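Local coordinates for protein formiminoglutamase (Trypanosoma cruzi, PDB 4MYK) that probably hydrolyses N-formimino-L-glutamate to L-glutamate and formamide, as a manganese-dependent enzyme with an arginase-like fold, at residues A[119-125]-A[278-282]; A[35-39]-A[97-101]; A[43-49]-A[248-252]. The protein carries 1 engineered substitution. All coordinates share one frame; numbering follows the deposited sequence.

How the contacts relate
From the N terminus, strand 32-37 opens contact 2, which closes when helix 94-110 comes back over it at residues 97-101. Before that happens, the loop 43-49 has opened contact 3, whose partner 248-252 follows about 200 residues later. Contact 1 opens at 119-125, after contact 2 has closed, and ends at 278-282, beyond the close of contact 3. Contact 3 therefore crosses both others, whereas contacts 2 and 1 run in series. Contacts 1 and 2 meet at the same parallel sheet, where G121 N lies 2.8 Å from Y39 O. Contact 3 joins two loops beside the manganese site and meets contact 1 through E281.

Contact 1: residues A[119-125]-A[278-282]; sequences GGGNDQS and DMSEL
E281 turns its carboxylate back onto the backbone of N122: E281 OE2 accepts N122 N at 2.9 Å, on the anti side and 33° out of the carboxylate plane. The CB of E281 points away from 119-125, and the chain, bent at chi2 (-66°), brings the acid back to it. C43 N donates to the same OE2, which is thus held by two backbone amides. N122 crosses E281 at about a right angle, its amide plane tilted 49° from the carboxylate.

Behind this pair the backbones are joined directly. E281 N donates to G120 O (2.9 Å), and G119 N to M279 O (3.1 Å). Between these bonds a cis peptide links G119 to G120. M279 O also accepts a water that donates to G119 O and accepts L282 N, as well as a weak bond from Q124 NE2. Q124 NE2 also makes a weak hydrogen bond to S280 OG at 2.9 Å.

Further out, D278 OD2 stands 3.1 Å from S125 OG and accepts a hydrogen bond from N128 ND2, while D278 OD1 is hydrogen-bonded to S234 OG of the next strand.

N122 coordinates manganese together with D146 and D236. Here two adjoining parallel strands end in loops at the C-terminal edge of the sheet, where the arginase/deacetylase fold builds its binuclear manganese site.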
loop_
_atom_site.group_PDB
_atom_site.type_symbol
_atom_site.label_atom_id
_atom_site.label_comp_id
_atom_site.label_asym_id
_atom_site.label_seq_id
_atom_site.Cartn_x
_atom_site.Cartn_y
_atom_site.Cartn_z
ATOM N N GLY A 119 14.605 1.552 19.031
ATOM C CA GLY A 119 14.952 2.957 18.922
ATOM C C GLY A 119 13.780 3.831 18.490
ATOM O O GLY A 119 12.662 3.338 18.274
ATOM N N GLY A 120 14.045 5.125 18.316
ATOM C CA GLY A 120 15.400 5.654 18.338
ATOM C C GLY A 120 15.938 5.670 16.916
ATOM O O GLY A 120 15.466 4.914 16.077
ATOM N N GLY A 121 16.915 6.526 16.630
ATOM C CA GLY A 121 17.511 6.593 15.300
ATOM C C GLY A 121 18.651 5.619 15.013
ATOM O O GLY A 121 19.183 4.985 15.917
ATOM N N ASN A 122 19.027 5.526 13.737
ATOM C CA ASN A 122 20.066 4.612 13.238
ATOM C C ASN A 122 21.316 4.528 14.103
ATOM O O ASN A 122 21.994 3.485 14.146
ATOM C CB ASN A 122 20.529 5.034 11.832
ATOM C CG ASN A 122 19.440 4.913 10.771
ATOM O OD1 ASN A 122 18.677 3.943 10.733
ATOM N ND2 ASN A 122 19.387 5.895 9.885
ATOM N N ASP A 123 21.633 5.636 14.764
ATOM C CA ASP A 123 22.935 5.797 15.423
ATOM C C ASP A 123 23.184 4.806 16.570
ATOM O O ASP A 123 24.331 4.527 16.921
ATOM C CB ASP A 123 23.127 7.243 15.876
ATOM C CG ASP A 123 23.326 8.195 14.700
ATOM O OD1 ASP A 123 23.576 9.397 14.940
ATOM O OD2 ASP A 123 23.244 7.749 13.534
ATOM N N GLN A 124 22.101 4.266 17.127
ATOM C CA GLN A 124 22.171 3.240 18.155
ATOM C C GLN A 124 22.952 2.008 17.682
ATOM O O GLN A 124 23.481 1.251 18.498
ATOM C CB GLN A 124 20.755 2.823 18.565
ATOM C CG GLN A 124 20.023 1.963 17.522
ATOM C CD GLN A 124 18.644 1.540 17.980
ATOM O OE1 GLN A 124 18.224 1.849 19.093
ATOM N NE2 GLN A 124 17.928 0.833 17.125
ATOM N N SER A 125 23.015 1.811 16.365
ATOM C CA SER A 125 23.604 0.607 15.798
ATOM C C SER A 125 25.104 0.540 16.022
ATOM O O SER A 125 25.673 -0.547 16.085
ATOM C CB SER A 125 23.308 0.523 14.310
ATOM O OG SER A 125 21.928 0.715 14.066
ATOM N N ASP A 278 18.456 -5.043 16.423
ATOM C CA ASP A 278 17.947 -3.717 16.739
ATOM C C ASP A 278 16.985 -3.259 15.651
ATOM O O ASP A 278 16.959 -3.830 14.561
ATOM C CB ASP A 278 19.055 -2.697 17.086
ATOM C CG ASP A 278 19.738 -2.079 15.859
ATOM O OD1 ASP A 278 19.423 -2.442 14.712
ATOM O OD2 ASP A 278 20.613 -1.207 16.056
ATOM N N MET A 279 16.171 -2.265 15.977
ATOM C CA MET A 279 15.110 -1.806 15.093
ATOM C C MET A 279 15.129 -0.305 15.175
ATOM O O MET A 279 14.935 0.251 16.251
ATOM C CB MET A 279 13.758 -2.338 15.566
ATOM C CG MET A 279 12.594 -2.045 14.641
ATOM S SD MET A 279 11.038 -2.770 15.240
ATOM C CE MET A 279 11.466 -4.519 15.224
ATOM N N SER A 280 15.372 0.346 14.042
ATOM C CA SER A 280 15.649 1.781 14.021
ATOM C C SER A 280 14.634 2.579 13.235
ATOM O O SER A 280 14.008 2.054 12.326
ATOM C CB SER A 280 17.032 2.043 13.412
ATOM O OG SER A 280 18.060 1.748 14.329
ATOM N N GLU A 281 14.498 3.856 13.606
ATOM C CA GLU A 281 13.813 4.879 12.805
ATOM C C GLU A 281 12.283 4.972 12.969
ATOM O O GLU A 281 11.626 5.736 12.265
ATOM C CB GLU A 281 14.235 4.795 11.325
ATOM C CG GLU A 281 15.732 5.092 11.087
ATOM C CD GLU A 281 16.087 6.529 11.421
ATOM O OE1 GLU A 281 15.187 7.388 11.315
ATOM O OE2 GLU A 281 17.252 6.800 11.785
ATOM N N LEU A 282 11.730 4.221 13.920
ATOM C CA LEU A 282 10.304 4.329 14.233
ATOM C C LEU A 282 10.007 5.723 14.778
ATOM O O LEU A 282 10.615 6.156 15.757
ATOM C CB LEU A 282 9.854 3.257 15.239
ATOM C CG LEU A 282 8.344 3.217 15.502
ATOM C CD1 LEU A 282 7.626 2.829 14.234
ATOM C CD2 LEU A 282 7.985 2.253 16.621
HETATM O O HOH W 1 12.598 2.176 15.903
#

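Contact 2: residues A[35-39]-A[97-101]; sequences IGFPY and AHEKL
F37 projects from segment 35-39, on strand 32-37, against A97, H98 and L101 of helix 94-110. The helix belongs to a beta-alpha-beta crossover: it leads from strand 83-88 to strand 114-119 and so passes over strand 32-37, which lies between those two in the parallel sheet. The short strand and helix segments run nearly antiparallel, at 164°, with their axes 10.4 Å apart.

The phenyl ring of F37 is covered on both faces. Over one, the CD2 methyl of L101 sits 3.7 Å from the ring centroid, almost on the normal, as a CH-pi contact. Over the other lies Y39 CD2, 3.4 Å above the plane. P38, at the centre of an inverse gamma turn, reverses the chain between the two aromatic residues, and Y39 N closes the turn on F37 O. The side chain of F37 swings out from the sheet with CG opposite the main-chain nitrogen (chi1 -160°), which carries the ring to the helix. There its edge meets the face of the H98 imidazole in a T-shaped pair, the planes 89° apart and the centroids separated by 5.7 Å.

L101 has a second task, since its other methyl, CD1, meets I35 CG2 at 4.2 Å; P127 and N128 of helix 125-135 lie against the same side chain. The phenol of Y39 is tied by its OH to I89 O, in the loop leading towards the helix. Y39 CZ comes to 3.7 Å from A97 CB.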
loop_
_atom_site.group_PDB
_atom_site.type_symbol
_atom_site.label_atom_id
_atom_site.label_comp_id
_atom_site.label_asym_id
_atom_site.label_seq_id
_atom_site.Cartn_x
_atom_site.Cartn_y
_atom_site.Cartn_z
ATOM N N ILE A 35 15.522 -3.416 25.239
ATOM C CA ILE A 35 16.202 -2.215 25.707
ATOM C C ILE A 35 15.752 -1.047 24.844
ATOM O O ILE A 35 15.795 -1.128 23.625
ATOM C CB ILE A 35 17.754 -2.368 25.602
ATOM C CG1 ILE A 35 18.243 -3.525 26.486
ATOM C CG2 ILE A 35 18.460 -1.067 25.971
ATOM C CD1 ILE A 35 19.553 -4.167 26.022
ATOM N N GLY A 36 15.315 0.032 25.471
ATOM C CA GLY A 36 14.862 1.189 24.723
ATOM C C GLY A 36 15.963 2.206 24.534
ATOM O O GLY A 36 16.757 2.450 25.443
ATOM N N PHE A 37 16.015 2.797 23.343
ATOM C CA PHE A 37 16.939 3.892 23.072
ATOM C C PHE A 37 16.208 5.106 22.471
ATOM O O PHE A 37 16.212 5.312 21.247
ATOM C CB PHE A 37 18.106 3.431 22.188
ATOM C CG PHE A 37 19.313 4.335 22.258
ATOM C CD1 PHE A 37 20.002 4.506 23.453
ATOM C CD2 PHE A 37 19.758 5.007 21.134
ATOM C CE1 PHE A 37 21.097 5.334 23.524
ATOM C CE2 PHE A 37 20.855 5.832 21.194
ATOM C CZ PHE A 37 21.527 5.997 22.390
ATOM N N PRO A 38 15.594 5.928 23.347
ATOM C CA PRO A 38 14.752 7.060 22.951
ATOM C C PRO A 38 15.565 8.287 22.513
ATOM O O PRO A 38 15.508 9.323 23.175
ATOM C CB PRO A 38 13.973 7.381 24.237
ATOM C CG PRO A 38 14.578 6.517 25.339
ATOM C CD PRO A 38 15.826 5.912 24.799
ATOM N N TYR A 39 16.311 8.170 21.413
ATOM C CA TYR A 39 17.084 9.289 20.883
ATOM C C TYR A 39 16.897 9.425 19.379
ATOM O O TYR A 39 16.812 8.436 18.663
ATOM C CB TYR A 39 18.566 9.154 21.244
ATOM C CG TYR A 39 18.785 9.129 22.736
ATOM C CD1 TYR A 39 18.981 10.303 23.450
ATOM C CD2 TYR A 39 18.761 7.928 23.440
ATOM C CE1 TYR A 39 19.159 10.277 24.829
ATOM C CE2 TYR A 39 18.942 7.888 24.819
ATOM C CZ TYR A 39 19.140 9.062 25.506
ATOM O OH TYR A 39 19.318 9.022 26.870
ATOM N N ALA A 97 25.013 8.214 26.616
ATOM C CA ALA A 97 23.902 7.316 26.305
ATOM C C ALA A 97 24.369 6.208 25.373
ATOM O O ALA A 97 23.912 5.076 25.459
ATOM C CB ALA A 97 22.754 8.088 25.677
ATOM N N HIS A 98 25.289 6.542 24.483
ATOM C CA HIS A 98 25.892 5.554 23.607
ATOM C C HIS A 98 26.714 4.546 24.381
ATOM O O HIS A 98 26.714 3.356 24.076
ATOM C CB HIS A 98 26.787 6.249 22.592
ATOM C CG HIS A 98 26.033 6.835 21.447
ATOM N ND1 HIS A 98 26.137 6.345 20.167
ATOM C CD2 HIS A 98 25.130 7.841 21.397
ATOM C CE1 HIS A 98 25.346 7.041 19.369
ATOM N NE2 HIS A 98 24.722 7.952 20.091
ATOM N N GLU A 99 27.432 5.041 25.377
ATOM C CA GLU A 99 28.283 4.188 26.189
ATOM C C GLU A 99 27.452 3.243 27.027
ATOM O O GLU A 99 27.750 2.060 27.111
ATOM C CB GLU A 99 29.162 5.032 27.099
ATOM C CG GLU A 99 30.131 5.938 26.365
ATOM C CD GLU A 99 31.046 6.644 27.329
ATOM O OE1 GLU A 99 31.501 5.984 28.285
ATOM O OE2 GLU A 99 31.298 7.856 27.149
ATOM N N LYS A 100 26.404 3.769 27.649
ATOM C CA LYS A 100 25.551 2.955 28.505
ATOM C C LYS A 100 24.752 1.935 27.700
ATOM O O LYS A 100 24.448 0.847 28.194
ATOM C CB LYS A 100 24.592 3.835 29.294
ATOM C CG LYS A 100 25.253 4.916 30.097
ATOM C CD LYS A 100 24.199 5.636 30.886
ATOM C CE LYS A 100 23.261 4.624 31.518
ATOM N NZ LYS A 100 22.498 5.200 32.666
ATOM N N LEU A 101 24.397 2.306 26.471
ATOM C CA LEU A 101 23.735 1.391 25.541
ATOM C C LEU A 101 24.649 0.214 25.184
ATOM O O LEU A 101 24.289 -0.934 25.386
ATOM C CB LEU A 101 23.278 2.126 24.268
ATOM C CG LEU A 101 22.770 1.224 23.134
ATOM C CD1 LEU A 101 21.645 0.321 23.630
ATOM C CD2 LEU A 101 22.326 2.020 21.917
#

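Contact 3: residues A[43-49]-A[248-252]; sequences CVRNGGR and VSCPA
S249 OG is gripped from several directions: a water 3.2 Å away relays it to R49 O, while E281 OE1 and N283 ND2 are hydrogen-bonded to it directly. The water donates to R49 O at 3.0 Å, and the S249 CB approaches the same carbonyl oxygen to 3.3 Å. With OG anti to its own carbonyl carbon (chi1 -44°), the hydroxyl faces the water and its E281 and N283 partners.

The main chain of S249 supplies the direct polar link. S249 O accepts a hydrogen bond from R49 N at 3.2 Å, with the donor tilted 32° from the carbonyl plane. G48, just before, brings its CA up to this same oxygen; lacking a side chain, it lets the two backbones come together, G48 and S249 forming the closest CA pair of the contact. The loop is folded locally by G48 N, which donates to C43 O at 2.9 Å and so pulls the chain back to its start at C43.

Next to these bonds lies a covalent one, the disulfide C43 to C250, with SG to SG at 2.0 Å and a chi3 of -104°. C43 extends its sulfur anti to the backbone N, across to C250, whose SG is packed 3.6 Å from G48 CA. C250 also touches H148, a manganese ligand, and the nearest atom of the C43 side chain is about 5 Å from a bound manganese ion. R45 forms a long, weak ion pair with D150, a residue seen to bind manganese in this protein although it does not ligate it in this chain. The contact thus joins two loops at the manganese site of the arginase-like fold, locked here by the disulfide of the oxidized enzyme.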
loop_
_atom_site.group_PDB
_atom_site.type_symbol
_atom_site.label_atom_id
_atom_site.label_comp_id
_atom_site.label_asym_id
_atom_site.label_seq_id
_atom_site.Cartn_x
_atom_site.Cartn_y
_atom_site.Cartn_z
ATOM N N CYS A 43 18.569 9.248 10.652
ATOM C CA CYS A 43 18.119 9.777 9.365
ATOM C C CYS A 43 17.502 11.183 9.447
ATOM O O CYS A 43 17.360 11.867 8.426
ATOM C CB CYS A 43 17.152 8.799 8.686
ATOM S SG CYS A 43 17.059 9.019 6.914
ATOM N N VAL A 44 17.137 11.612 10.656
ATOM C CA VAL A 44 16.729 13.007 10.871
ATOM C C VAL A 44 17.829 13.950 10.373
ATOM O O VAL A 44 17.569 15.094 9.996
ATOM C CB VAL A 44 16.400 13.310 12.359
ATOM C CG1 VAL A 44 17.631 13.151 13.233
ATOM C CG2 VAL A 44 15.830 14.712 12.501
ATOM N N ARG A 45 19.059 13.447 10.368
ATOM C CA ARG A 45 20.206 14.188 9.871
ATOM C C ARG A 45 20.131 14.348 8.351
ATOM O O ARG A 45 20.344 15.441 7.821
ATOM C CB ARG A 45 21.495 13.469 10.273
ATOM C CG ARG A 45 22.476 13.233 9.132
ATOM C CD ARG A 45 23.080 11.827 9.201
ATOM N NE ARG A 45 24.533 11.830 9.016
ATOM C CZ ARG A 45 25.323 10.780 9.232
ATOM N NH1 ARG A 45 24.811 9.624 9.636
ATOM N NH2 ARG A 45 26.631 10.887 9.042
ATOM N N ASN A 46 19.810 13.251 7.665
ATOM C CA ASN A 46 19.755 13.215 6.206
ATOM C C ASN A 46 18.354 13.507 5.680
ATOM O O ASN A 46 17.812 12.748 4.875
ATOM C CB ASN A 46 20.235 11.857 5.689
ATOM C CG ASN A 46 21.522 11.407 6.354
ATOM O OD1 ASN A 46 22.538 12.103 6.292
ATOM N ND2 ASN A 46 21.484 10.243 7.008
ATOM N N GLY A 47 17.766 14.603 6.147
ATOM C CA GLY A 47 16.472 15.046 5.651
ATOM C C GLY A 47 15.280 14.686 6.520
ATOM O O GLY A 47 14.302 15.434 6.571
ATOM N N GLY A 48 15.361 13.544 7.196
ATOM C CA GLY A 48 14.269 13.045 8.012
ATOM C C GLY A 48 13.779 14.004 9.083
ATOM O O GLY A 48 14.407 15.028 9.368
ATOM N N ARG A 49 12.644 13.663 9.683
ATOM C CA ARG A 49 12.025 14.507 10.691
ATOM C C ARG A 49 12.366 13.982 12.071
ATOM O O ARG A 49 12.651 12.790 12.228
ATOM C CB ARG A 49 10.508 14.521 10.513
ATOM C CG ARG A 49 10.032 15.052 9.161
ATOM C CD ARG A 49 8.524 15.174 9.170
ATOM N NE ARG A 49 8.063 15.462 10.525
ATOM C CZ ARG A 49 6.821 15.276 10.962
ATOM N NH1 ARG A 49 5.884 14.799 10.143
ATOM N NH2 ARG A 49 6.521 15.568 12.222
ATOM N N VAL A 248 8.037 6.822 10.017
ATOM C CA VAL A 248 9.486 6.726 10.132
ATOM C C VAL A 248 10.017 8.097 9.773
ATOM O O VAL A 248 9.270 8.924 9.270
ATOM C CB VAL A 248 10.101 5.642 9.189
ATOM C CG1 VAL A 248 9.493 4.270 9.459
ATOM C CG2 VAL A 248 9.930 6.019 7.735
ATOM N N SER A 249 11.289 8.356 10.050
ATOM C CA SER A 249 11.837 9.700 9.861
ATOM C C SER A 249 12.071 9.971 8.375
ATOM O O SER A 249 11.883 11.089 7.899
ATOM C CB SER A 249 13.139 9.880 10.660
ATOM O OG SER A 249 13.014 9.355 11.983
ATOM N N CYS A 250 12.467 8.935 7.644
ATOM C CA CYS A 250 12.685 9.041 6.208
ATOM C C CYS A 250 11.785 8.060 5.468
ATOM O O CYS A 250 12.232 6.982 5.085
ATOM C CB CYS A 250 14.151 8.764 5.868
ATOM S SG CYS A 250 15.319 10.000 6.519
ATOM N N PRO A 251 10.504 8.430 5.282
ATOM C CA PRO A 251 9.525 7.569 4.603
ATOM C C PRO A 251 9.961 7.113 3.199
ATOM O O PRO A 251 10.443 7.918 2.379
ATOM C CB PRO A 251 8.269 8.449 4.543
ATOM C CG PRO A 251 8.413 9.381 5.718
ATOM C CD PRO A 251 9.885 9.663 5.813
ATOM N N ALA A 252 9.789 5.816 2.938
ATOM C CA ALA A 252 10.233 5.222 1.684
ATOM C C ALA A 252 9.098 5.153 0.679
ATOM O O ALA A 252 7.987 4.734 1.020
ATOM C CB ALA A 252 10.803 3.829 1.931
HETATM O O HOH W 2 13.971 11.237 14.417
#